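Local coordinates for protein alpha-glucosidase ([Eubacterium] rectale, PDB 6PNR) that probably hydrolyses alpha-linked sulfoquinovosides as a family 31 glycoside hydrolase, and is captured here with an aza-sugar inhibitor carrying a sulfonate in its active-site pocket, at residues A[389-392]-A[393-396]; A[454-457]-A[458-461]; A[507-510]-A[511-514]. One frame throughout, in Å; residues are numbered along the deposited sequence.

The three contacts follow one another along the TIM-barrel domain; none nests within or crosses another. Interaction 1 lies in the loop just after strand 386-389, on the way to helix 408-429. Interaction 2 ties residues three apart in the loop between helices 447-450 and 469-481. Interaction 3 spans about two turns of helix 504-514. The first two share the inhibitor and touch directly, Asp390 OD1 lying 3.5 Å from Trp455 CH2. Behind the pocket, Gln459 CB packs 3.5 Å from Trp510 CH2, so interaction 2 links the ligand-binding loops to the outer helix, whereas interactions 1 and 3 do not meet.

Interaction 1: A[389-392]-A[393-396]; sequences ADFG and EYLP. With 9VH ([(3~{S},4~{R},5~{R})-4,5-bis(oxidanyl)piperidin-3-yl]methanesulfonic acid), chain C.
Phe391 and Tyr394 meet in an offset edge-to-face pair: the rim of the phenylalanine ring is aimed at the tyrosine face, with the planes 72° apart and the centroids separated by 5.3 Å. Two neighbouring rim carbons, Phe391 CD1 and CE1, both meet Tyr394 CE1 at 3.5 Å. At the other side of its ring, Phe391 CE2 packs 3.6 Å from C3 of the inhibitor, so this one aromatic carries the contact from the loop after strand 386-389 of the family 31 TIM barrel into the inhibitor pocket, which Asp390 and Phe391 help to line.

Glu393 comes back along the chain instead of running outward. A bend at its second torsion (chi2 87°) folds the carboxylate over the preceding backbone and brings Glu393 OE1 to 3.3 Å from Phe391 CA. Between them Gly392 has phi 115°, a backbone conformation that suits glycine. One water bridges the loop further on: it donates a hydrogen bond to Gly392 O (2.8 Å) and accepts one from Leu395 N (3.1 Å). A weak bond from Phe391 N to Asp390 OD1, 2.7 Å long, ties the pocket aspartate to the same loop, while Asp390 OD2 is hydrogen-bonded to Tyr318 OH.

Further out, Tyr394 OH bonds to Glu137 and the tyrosine ring stacks on Phe352. Glu393 OE2 takes a hydrogen bond from Asn166 and forms a salt bridge with Arg441, which also makes a cation-pi contact with Phe391. With such partners the buried carboxylate of Glu393 is probably held as the anion, and it thereby places the arginine that packs on Phe391.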
ATOM      1  N   ALA A 389     -19.497 -11.507  23.860  1.00 23.74           N
ATOM      2  CA  ALA A 389     -18.169 -11.642  24.461  1.00 23.07           C
ATOM      3  C   ALA A 389     -17.175 -11.110  23.433  1.00 28.30           C
ATOM      4  O   ALA A 389     -16.691 -11.842  22.566  1.00 26.32           O
ATOM      5  CB  ALA A 389     -17.877 -13.093  24.856  1.00 23.52           C
ATOM      6  N   ASP A 390     -16.848  -9.831  23.567  1.00 25.37           N
ATOM      7  CA  ASP A 390     -16.341  -9.018  22.482  1.00 24.38           C
ATOM      8  C   ASP A 390     -14.818  -8.920  22.526  1.00 25.60           C
ATOM      9  O   ASP A 390     -14.165  -9.298  23.500  1.00 27.89           O
ATOM     10  CB  ASP A 390     -16.981  -7.633  22.584  1.00 25.08           C
ATOM     11  CG  ASP A 390     -16.858  -6.821  21.324  1.00 28.87           C
ATOM     12  OD1 ASP A 390     -16.449  -7.335  20.251  1.00 27.92           O
ATOM     13  OD2 ASP A 390     -17.192  -5.637  21.423  1.00 27.17           O
ATOM     14  N   PHE A 391     -14.263  -8.403  21.435  1.00 26.74           N
ATOM     15  CA  PHE A 391     -12.850  -8.073  21.302  1.00 28.26           C
ATOM     16  C   PHE A 391     -11.941  -9.280  21.501  1.00 26.48           C
ATOM     17  O   PHE A 391     -12.367 -10.423  21.334  1.00 28.36           O
ATOM     18  CB  PHE A 391     -12.472  -6.947  22.267  1.00 27.41           C
ATOM     19  CG  PHE A 391     -12.981  -5.583  21.842  1.00 27.97           C
ATOM     20  CD1 PHE A 391     -12.259  -4.806  20.947  1.00 31.68           C
ATOM     21  CD2 PHE A 391     -14.174  -5.084  22.336  1.00 27.64           C
ATOM     22  CE1 PHE A 391     -12.715  -3.540  20.563  1.00 31.69           C
ATOM     23  CE2 PHE A 391     -14.643  -3.819  21.951  1.00 25.47           C
ATOM     24  CZ  PHE A 391     -13.916  -3.058  21.056  1.00 31.67           C
ATOM     25  N   GLY A 392     -10.684  -9.023  21.856  1.00 28.18           N
ATOM     26  CA  GLY A 392      -9.646 -10.034  21.880  1.00 27.76           C
ATOM     27  C   GLY A 392      -8.532  -9.811  20.875  1.00 27.10           C
ATOM     28  O   GLY A 392      -7.580 -10.600  20.860  1.00 28.09           O
ATOM     29  N   GLU A 393      -8.603  -8.759  20.052  1.00 27.14           N
ATOM     30  CA  GLU A 393      -7.662  -8.531  18.955  1.00 28.02           C
ATOM     31  C   GLU A 393      -6.594  -7.492  19.263  1.00 27.07           C
ATOM     32  O   GLU A 393      -5.725  -7.256  18.417  1.00 26.43           O
ATOM     33  CB  GLU A 393      -8.396  -8.076  17.680  1.00 23.89           C
ATOM     34  CG  GLU A 393      -9.688  -8.800  17.353  1.00 27.07           C
ATOM     35  CD  GLU A 393     -10.898  -8.182  18.050  1.00 30.59           C
ATOM     36  OE1 GLU A 393     -10.694  -7.344  18.952  1.00 31.14           O
ATOM     37  OE2 GLU A 393     -12.043  -8.532  17.692  1.00 26.50           O
ATOM     38  N   TYR A 394      -6.642  -6.846  20.427  1.00 25.55           N
ATOM     39  CA  TYR A 394      -5.913  -5.595  20.628  1.00 30.43           C
ATOM     40  C   TYR A 394      -4.633  -5.758  21.433  1.00 29.39           C
ATOM     41  O   TYR A 394      -4.166  -4.774  22.016  1.00 33.35           O
ATOM     42  CB  TYR A 394      -6.791  -4.567  21.348  1.00 25.60           C
ATOM     43  CG  TYR A 394      -7.735  -3.745  20.496  1.00 27.94           C
ATOM     44  CD1 TYR A 394      -8.734  -4.345  19.763  1.00 29.99           C
ATOM     45  CD2 TYR A 394      -7.663  -2.356  20.494  1.00 30.82           C
ATOM     46  CE1 TYR A 394      -9.618  -3.594  19.016  1.00 30.34           C
ATOM     47  CE2 TYR A 394      -8.554  -1.592  19.760  1.00 28.93           C
ATOM     48  CZ  TYR A 394      -9.524  -2.223  19.016  1.00 27.50           C
ATOM     49  OH  TYR A 394     -10.421  -1.495  18.268  1.00 29.31           O
ATOM     50  N   LEU A 395      -4.073  -6.954  21.527  1.00 30.94           N
ATOM     51  CA  LEU A 395      -2.866  -7.069  22.353  1.00 27.82           C
ATOM     52  C   LEU A 395      -1.695  -6.418  21.628  1.00 30.98           C
ATOM     53  O   LEU A 395      -1.357  -6.834  20.509  1.00 28.48           O
ATOM     54  CB  LEU A 395      -2.532  -8.517  22.700  1.00 27.54           C
ATOM     55  CG  LEU A 395      -1.360  -8.684  23.690  1.00 28.13           C
ATOM     56  CD1 LEU A 395      -1.818  -8.442  25.116  1.00 29.94           C
ATOM     57  CD2 LEU A 395      -0.724 -10.061  23.567  1.00 29.46           C
ATOM     58  N   PRO A 396      -1.049  -5.417  22.214  1.00 27.80           N
ATOM     59  CA  PRO A 396       0.087  -4.776  21.546  1.00 32.99           C
ATOM     60  C   PRO A 396       1.313  -5.672  21.584  1.00 32.01           C
ATOM     61  O   PRO A 396       1.358  -6.692  22.270  1.00 31.36           O
ATOM     62  CB  PRO A 396       0.299  -3.484  22.340  1.00 35.22           C
ATOM     63  CG  PRO A 396      -0.274  -3.777  23.685  1.00 33.12           C
ATOM     64  CD  PRO A 396      -1.363  -4.801  23.513  1.00 29.11           C
TER
HETATM   65  O1  9VH C 701     -18.686   0.617  21.401  1.00 27.86           O
HETATM   66  S1  9VH C 701     -18.153  -0.461  22.216  1.00 26.85           S
HETATM   67  O2  9VH C 701     -16.795  -0.755  21.829  1.00 27.71           O
HETATM   68  O3  9VH C 701     -18.335  -0.194  23.622  1.00 25.35           O
HETATM   69  C1  9VH C 701     -19.155  -1.865  21.812  1.00 24.09           C
HETATM   70  C2  9VH C 701     -19.019  -2.350  20.363  1.00 25.00           C
HETATM   71  C3  9VH C 701     -17.685  -3.069  20.229  1.00 30.34           C
HETATM   72  N1  9VH C 701     -17.468  -3.866  19.022  1.00 27.13           N
HETATM   73  C4  9VH C 701     -18.575  -4.784  18.756  1.00 22.44           C
HETATM   74  C5  9VH C 701     -19.884  -4.014  18.678  1.00 25.66           C
HETATM   75  O4  9VH C 701     -20.931  -4.945  18.409  1.00 26.17           O
HETATM   76  C6  9VH C 701     -20.155  -3.303  19.996  1.00 24.40           C
HETATM   77  O5  9VH C 701     -21.388  -2.591  19.935  1.00 25.73           O
HETATM   78  O   HOH W   1      -4.902  -9.874  20.744  1.00 26.40           O

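Interaction 2: A[454-457]-A[458-461]. With 9VH ([(3~{S},4~{R},5~{R})-4,5-bis(oxidanyl)piperidin-3-yl]methanesulfonic acid), chain C.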
ATOM      1  N   LEU A 454     -20.339 -17.891  17.050  1.00 22.78           N
ATOM      2  CA  LEU A 454     -19.658 -16.784  16.392  1.00 26.59           C
ATOM      3  C   LEU A 454     -20.670 -15.732  15.955  1.00 24.70           C
ATOM      4  O   LEU A 454     -21.854 -16.023  15.779  1.00 26.70           O
ATOM      5  CB  LEU A 454     -18.890 -17.259  15.153  1.00 24.41           C
ATOM      6  CG  LEU A 454     -17.454 -17.764  15.223  1.00 31.45           C
ATOM      7  CD1 LEU A 454     -16.941 -17.943  13.793  1.00 29.85           C
ATOM      8  CD2 LEU A 454     -16.583 -16.794  15.980  1.00 29.13           C
ATOM      9  N   TRP A 455     -20.190 -14.498  15.772  1.00 22.90           N
ATOM     10  CA  TRP A 455     -20.878 -13.566  14.891  1.00 23.28           C
ATOM     11  C   TRP A 455     -19.825 -12.896  14.019  1.00 25.09           C
ATOM     12  O   TRP A 455     -18.636 -12.863  14.357  1.00 26.98           O
ATOM     13  CB  TRP A 455     -21.782 -12.560  15.654  1.00 25.08           C
ATOM     14  CG  TRP A 455     -21.271 -11.150  15.892  1.00 23.81           C
ATOM     15  CD1 TRP A 455     -21.543 -10.035  15.139  1.00 21.74           C
ATOM     16  CD2 TRP A 455     -20.475 -10.699  16.999  1.00 23.61           C
ATOM     17  NE1 TRP A 455     -20.941  -8.933  15.695  1.00 24.99           N
ATOM     18  CE2 TRP A 455     -20.276  -9.310  16.835  1.00 25.01           C
ATOM     19  CE3 TRP A 455     -19.909 -11.337  18.116  1.00 26.22           C
ATOM     20  CZ2 TRP A 455     -19.521  -8.547  17.734  1.00 24.08           C
ATOM     21  CZ3 TRP A 455     -19.166 -10.587  19.008  1.00 23.64           C
ATOM     22  CH2 TRP A 455     -18.972  -9.200  18.808  1.00 24.81           C
ATOM     23  N   ALA A 456     -20.264 -12.418  12.854  1.00 24.67           N
ATOM     24  CA  ALA A 456     -19.364 -11.903  11.826  1.00 24.55           C
ATOM     25  C   ALA A 456     -18.716 -10.562  12.195  1.00 28.21           C
ATOM     26  O   ALA A 456     -18.113  -9.946  11.307  1.00 24.89           O
ATOM     27  CB  ALA A 456     -20.112 -11.778  10.490  1.00 24.39           C
ATOM     28  N   GLY A 457     -18.789 -10.066  13.425  1.00 25.65           N
ATOM     29  CA  GLY A 457     -18.095  -8.831  13.744  1.00 24.85           C
ATOM     30  C   GLY A 457     -18.825  -7.638  13.154  1.00 27.41           C
ATOM     31  O   GLY A 457     -20.006  -7.720  12.794  1.00 26.50           O
ATOM     32  N   ASP A 458     -18.104  -6.520  13.049  1.00 22.51           N
ATOM     33  CA  ASP A 458     -18.668  -5.264  12.562  1.00 26.22           C
ATOM     34  C   ASP A 458     -18.659  -5.229  11.036  1.00 27.37           C
ATOM     35  O   ASP A 458     -17.586  -5.228  10.424  1.00 30.24           O
ATOM     36  CB  ASP A 458     -17.855  -4.069  13.064  1.00 28.91           C
ATOM     37  CG  ASP A 458     -17.787  -3.960  14.579  1.00 27.89           C
ATOM     38  OD1 ASP A 458     -18.484  -4.713  15.294  1.00 31.86           O
ATOM     39  OD2 ASP A 458     -17.031  -3.070  15.041  1.00 27.30           O
ATOM     40  N   GLN A 459     -19.834  -5.159  10.418  1.00 24.97           N
ATOM     41  CA  GLN A 459     -19.939  -4.762   9.018  1.00 22.73           C
ATOM     42  C   GLN A 459     -20.281  -3.278   8.941  1.00 25.65           C
ATOM     43  O   GLN A 459     -20.861  -2.714   9.868  1.00 23.67           O
ATOM     44  CB  GLN A 459     -21.024  -5.561   8.287  1.00 23.32           C
ATOM     45  CG  GLN A 459     -20.565  -6.912   7.801  1.00 25.56           C
ATOM     46  CD  GLN A 459     -20.431  -7.877   8.952  1.00 26.04           C
ATOM     47  OE1 GLN A 459     -21.407  -8.152   9.648  1.00 26.57           O
ATOM     48  NE2 GLN A 459     -19.215  -8.376   9.181  1.00 28.24           N
ATOM     49  N   SER A 460     -19.927  -2.651   7.818  1.00 22.45           N
ATOM     50  CA  SER A 460     -20.514  -1.354   7.519  1.00 24.37           C
ATOM     51  C   SER A 460     -22.003  -1.523   7.254  1.00 24.39           C
ATOM     52  O   SER A 460     -22.478  -2.601   6.874  1.00 25.81           O
ATOM     53  CB  SER A 460     -19.844  -0.700   6.309  1.00 24.62           C
ATOM     54  OG  SER A 460     -18.492  -0.349   6.589  1.00 23.46           O
ATOM     55  N   VAL A 461     -22.747  -0.444   7.468  1.00 22.83           N
ATOM     56  CA  VAL A 461     -24.186  -0.465   7.247  1.00 24.89           C
ATOM     57  C   VAL A 461     -24.488  -0.246   5.763  1.00 29.42           C
ATOM     58  O   VAL A 461     -25.184   0.705   5.395  1.00 27.16           O
ATOM     59  CB  VAL A 461     -24.889   0.580   8.138  1.00 24.31           C
ATOM     60  CG1 VAL A 461     -24.838   0.142   9.593  1.00 24.03           C
ATOM     61  CG2 VAL A 461     -24.237   1.990   7.989  1.00 20.56           C
TER
HETATM   62  O1  9VH C 701     -18.686   0.617  21.401  1.00 27.86           O
HETATM   63  S1  9VH C 701     -18.153  -0.461  22.216  1.00 26.85           S
HETATM   64  O2  9VH C 701     -16.795  -0.755  21.829  1.00 27.71           O
HETATM   65  O3  9VH C 701     -18.335  -0.194  23.622  1.00 25.35           O
HETATM   66  C1  9VH C 701     -19.155  -1.865  21.812  1.00 24.09           C
HETATM   67  C2  9VH C 701     -19.019  -2.350  20.363  1.00 25.00           C
HETATM   68  C3  9VH C 701     -17.685  -3.069  20.229  1.00 30.34           C
HETATM   69  N1  9VH C 701     -17.468  -3.866  19.022  1.00 27.13           N
HETATM   70  C4  9VH C 701     -18.575  -4.784  18.756  1.00 22.44           C
HETATM   71  C5  9VH C 701     -19.884  -4.014  18.678  1.00 25.66           C
HETATM   72  O4  9VH C 701     -20.931  -4.945  18.409  1.00 26.17           O
HETATM   73  C6  9VH C 701     -20.155  -3.303  19.996  1.00 24.40           C
HETATM   74  O5  9VH C 701     -21.388  -2.591  19.935  1.00 25.73           O
HETATM   75  O   HOH W   2     -20.817  -5.868  15.929  1.00 23.00           O
HETATM   76  O   HOH W   3     -22.267  -5.929  11.641  1.00 25.76           O
HETATM   77  O   HOH W   4     -22.147  -9.100  11.994  1.00 25.95           O
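The flat carboxamide of Gln459 reaches back to Ala456, whose carbonyl oxygen lies 6° from the amide plane, while the indole of Trp455 has Gly457 N over one face, displaced toward the rim, and a water at its edge. Both groups belong to a loop segment of the family 31 TIM barrel, where Trp455 and Asp458 help line the inhibitor pocket. Arg521 adds a cation-pi contact to the indole.

Gln459 NE2 donates to Ala456 O over 2.9 Å with an N-H...O angle of 158°, a fairly straight bond even though the donor stands well above the carbonyl plane. A bend at chi2 (74°) swings the amide back toward Ala456 and lays Gln459 NE2 3.8 Å from Ala456 CB. Gly457 takes a positive phi here, a conformation that favours glycine. The main-chain nitrogen of Gln459 is satisfied by a water 2.8 Å away, which is also within hydrogen-bonding distance of Gly457 O, where it may donate.

On the pocket side, Asp458 OD1 comes 3.5 Å from inhibitor C4, and its partner oxygen OD2 has a long, weak ion pair with Arg441. The water at the indole edge joins protein and ligand: it accepts from Trp455 NE1 at 3.1 Å, donates to Asp458 OD1 at 2.7 Å, and lies 2.6 Å from inhibitor O4.

Interaction 3: A[507-510]-A[511-514]; sequences FLRW and AEMA
Glu512 lies alongside Arg509, three residues earlier on helix 504-514, the alpha-helix that joins strands 490-491 and 521-522 in a beta-alpha-beta unit of the TIM barrel. Starting at the backbone, Glu512 CB rests 3.6 Å from Leu508 O, one turn back. The first torsion (81°) sets CG between the backbone nitrogen and the carbonyl carbon, a crowded position on a helix, and Glu512 CG duly presses to 3.3 Å from Arg509 O. From there the chain runs out extended, and the carboxylate splits its two oxygens between different tasks.

Glu512 OE2 takes the salt bridge: Arg509 NH1 donates to it over 2.7 Å, on the syn side of the carboxylate. The oxygen lies at the edge of the guanidinium, in its plane, although the two flat groups are turned 80° to one another. Arg509 also bonds through NH2 to Ala639 O and, weakly, through NH1 to Glu640 O, so the guanidinium is fixed from outside the helix as well. Glu512 OE1 accepts from Gly642 N and from a water at 2.6 Å; the same water donates a second hydrogen bond to Leu508 O. These outward bonds of Arg509 and Glu512 tie this side of the helix to residues 639-642.

Elsewhere the helix packs mainly through apolar side chains. Phe507 CE1 stands 4.3 Å from Ala511 CB near Ile491 of strand 490-491. The backbone is held by i to i+4 bonds such as Ala511 N to Phe507 O at 2.9 Å, but Met513 N shares two weak ones, to Arg509 O and Trp510 O. Trp510 bonds to Ser489 OG through NE1, and Met513, bent at its third torsion, lays its CE methyl 3.8 Å from Trp510 CD1.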
ATOM      1  N   PHE A 507     -31.735  -2.930   6.260  1.00 25.21           N
ATOM      2  CA  PHE A 507     -32.142  -3.698   7.426  1.00 24.99           C
ATOM      3  C   PHE A 507     -33.008  -4.877   7.014  1.00 26.96           C
ATOM      4  O   PHE A 507     -32.821  -5.996   7.512  1.00 29.20           O
ATOM      5  CB  PHE A 507     -32.886  -2.818   8.439  1.00 26.18           C
ATOM      6  CG  PHE A 507     -33.419  -3.593   9.616  1.00 23.52           C
ATOM      7  CD1 PHE A 507     -34.645  -4.255   9.536  1.00 27.25           C
ATOM      8  CD2 PHE A 507     -32.683  -3.703  10.782  1.00 27.87           C
ATOM      9  CE1 PHE A 507     -35.126  -5.010  10.604  1.00 27.46           C
ATOM     10  CE2 PHE A 507     -33.157  -4.451  11.856  1.00 27.63           C
ATOM     11  CZ  PHE A 507     -34.383  -5.104  11.763  1.00 26.24           C
ATOM     12  N   LEU A 508     -33.962  -4.645   6.104  1.00 21.49           N
ATOM     13  CA  LEU A 508     -34.896  -5.703   5.733  1.00 26.50           C
ATOM     14  C   LEU A 508     -34.215  -6.805   4.923  1.00 25.27           C
ATOM     15  O   LEU A 508     -34.489  -7.990   5.141  1.00 26.57           O
ATOM     16  CB  LEU A 508     -36.078  -5.112   4.965  1.00 26.98           C
ATOM     17  CG  LEU A 508     -37.020  -4.287   5.848  1.00 28.66           C
ATOM     18  CD1 LEU A 508     -38.013  -3.531   4.986  1.00 29.92           C
ATOM     19  CD2 LEU A 508     -37.729  -5.187   6.853  1.00 34.45           C
ATOM     20  N   ARG A 509     -33.341  -6.440   3.977  1.00 24.77           N
ATOM     21  CA  ARG A 509     -32.573  -7.453   3.251  1.00 26.13           C
ATOM     22  C   ARG A 509     -31.695  -8.264   4.196  1.00 29.28           C
ATOM     23  O   ARG A 509     -31.510  -9.468   3.994  1.00 28.03           O
ATOM     24  CB  ARG A 509     -31.699  -6.814   2.164  1.00 28.38           C
ATOM     25  CG  ARG A 509     -32.449  -6.379   0.907  1.00 29.43           C
ATOM     26  CD  ARG A 509     -33.128  -7.575   0.211  1.00 30.84           C
ATOM     27  NE  ARG A 509     -33.686  -7.141  -1.068  1.00 30.92           N
ATOM     28  CZ  ARG A 509     -34.574  -7.817  -1.791  1.00 35.78           C
ATOM     29  NH1 ARG A 509     -35.036  -8.990  -1.375  1.00 27.95           N
ATOM     30  NH2 ARG A 509     -35.002  -7.305  -2.943  1.00 35.67           N
ATOM     31  N   TRP A 510     -31.110  -7.614   5.212  1.00 25.32           N
ATOM     32  CA  TRP A 510     -30.297  -8.356   6.176  1.00 23.69           C
ATOM     33  C   TRP A 510     -31.153  -9.296   7.016  1.00 23.23           C
ATOM     34  O   TRP A 510     -30.751 -10.432   7.294  1.00 26.12           O
ATOM     35  CB  TRP A 510     -29.532  -7.383   7.080  1.00 23.88           C
ATOM     36  CG  TRP A 510     -28.112  -7.818   7.468  1.00 25.00           C
ATOM     37  CD1 TRP A 510     -27.740  -8.958   8.126  1.00 24.34           C
ATOM     38  CD2 TRP A 510     -26.905  -7.062   7.261  1.00 26.62           C
ATOM     39  NE1 TRP A 510     -26.368  -8.969   8.317  1.00 24.66           N
ATOM     40  CE2 TRP A 510     -25.839  -7.812   7.802  1.00 21.14           C
ATOM     41  CE3 TRP A 510     -26.625  -5.831   6.645  1.00 24.98           C
ATOM     42  CZ2 TRP A 510     -24.513  -7.377   7.742  1.00 23.03           C
ATOM     43  CZ3 TRP A 510     -25.307  -5.395   6.589  1.00 23.47           C
ATOM     44  CH2 TRP A 510     -24.267  -6.170   7.138  1.00 24.45           C
ATOM     45  N   ALA A 511     -32.334  -8.844   7.439  1.00 24.66           N
ATOM     46  CA  ALA A 511     -33.180  -9.692   8.274  1.00 26.90           C
ATOM     47  C   ALA A 511     -33.678 -10.925   7.512  1.00 28.00           C
ATOM     48  O   ALA A 511     -33.817 -12.009   8.098  1.00 25.33           O
ATOM     49  CB  ALA A 511     -34.343  -8.872   8.823  1.00 27.38           C
ATOM     50  N   GLU A 512     -33.948 -10.788   6.210  1.00 22.47           N
ATOM     51  CA  GLU A 512     -34.475 -11.917   5.444  1.00 25.83           C
ATOM     52  C   GLU A 512     -33.399 -12.955   5.134  1.00 29.94           C
ATOM     53  O   GLU A 512     -33.736 -14.099   4.793  1.00 29.70           O
ATOM     54  CB  GLU A 512     -35.145 -11.427   4.147  1.00 25.16           C
ATOM     55  CG  GLU A 512     -34.208 -11.131   2.983  1.00 27.51           C
ATOM     56  CD  GLU A 512     -34.915 -10.453   1.804  1.00 33.71           C
ATOM     57  OE1 GLU A 512     -35.807  -9.609   2.038  1.00 34.53           O
ATOM     58  OE2 GLU A 512     -34.576 -10.763   0.642  1.00 29.21           O
ATOM     59  N   MET A 513     -32.123 -12.588   5.258  1.00 26.17           N
ATOM     60  CA  MET A 513     -31.049 -13.578   5.279  1.00 26.50           C
ATOM     61  C   MET A 513     -30.922 -14.210   6.657  1.00 29.99           C
ATOM     62  O   MET A 513     -30.802 -15.441   6.778  1.00 27.29           O
ATOM     63  CB  MET A 513     -29.716 -12.931   4.882  1.00 23.88           C
ATOM     64  CG  MET A 513     -28.494 -13.776   5.254  1.00 24.06           C
ATOM     65  SD  MET A 513     -26.917 -13.130   4.659  1.00 29.69           S
ATOM     66  CE  MET A 513     -26.670 -11.761   5.802  1.00 29.70           C
ATOM     67  N   ALA A 514     -30.979 -13.375   7.701  1.00 26.49           N
ATOM     68  CA  ALA A 514     -30.743 -13.832   9.064  1.00 27.84           C
ATOM     69  C   ALA A 514     -31.759 -14.879   9.509  1.00 28.61           C
ATOM     70  O   ALA A 514     -31.438 -15.723  10.358  1.00 26.11           O
ATOM     71  CB  ALA A 514     -30.764 -12.636  10.020  1.00 27.45           C
TER
HETATM   72  O   HOH W   5     -36.980  -8.457   4.091  1.00 29.02           O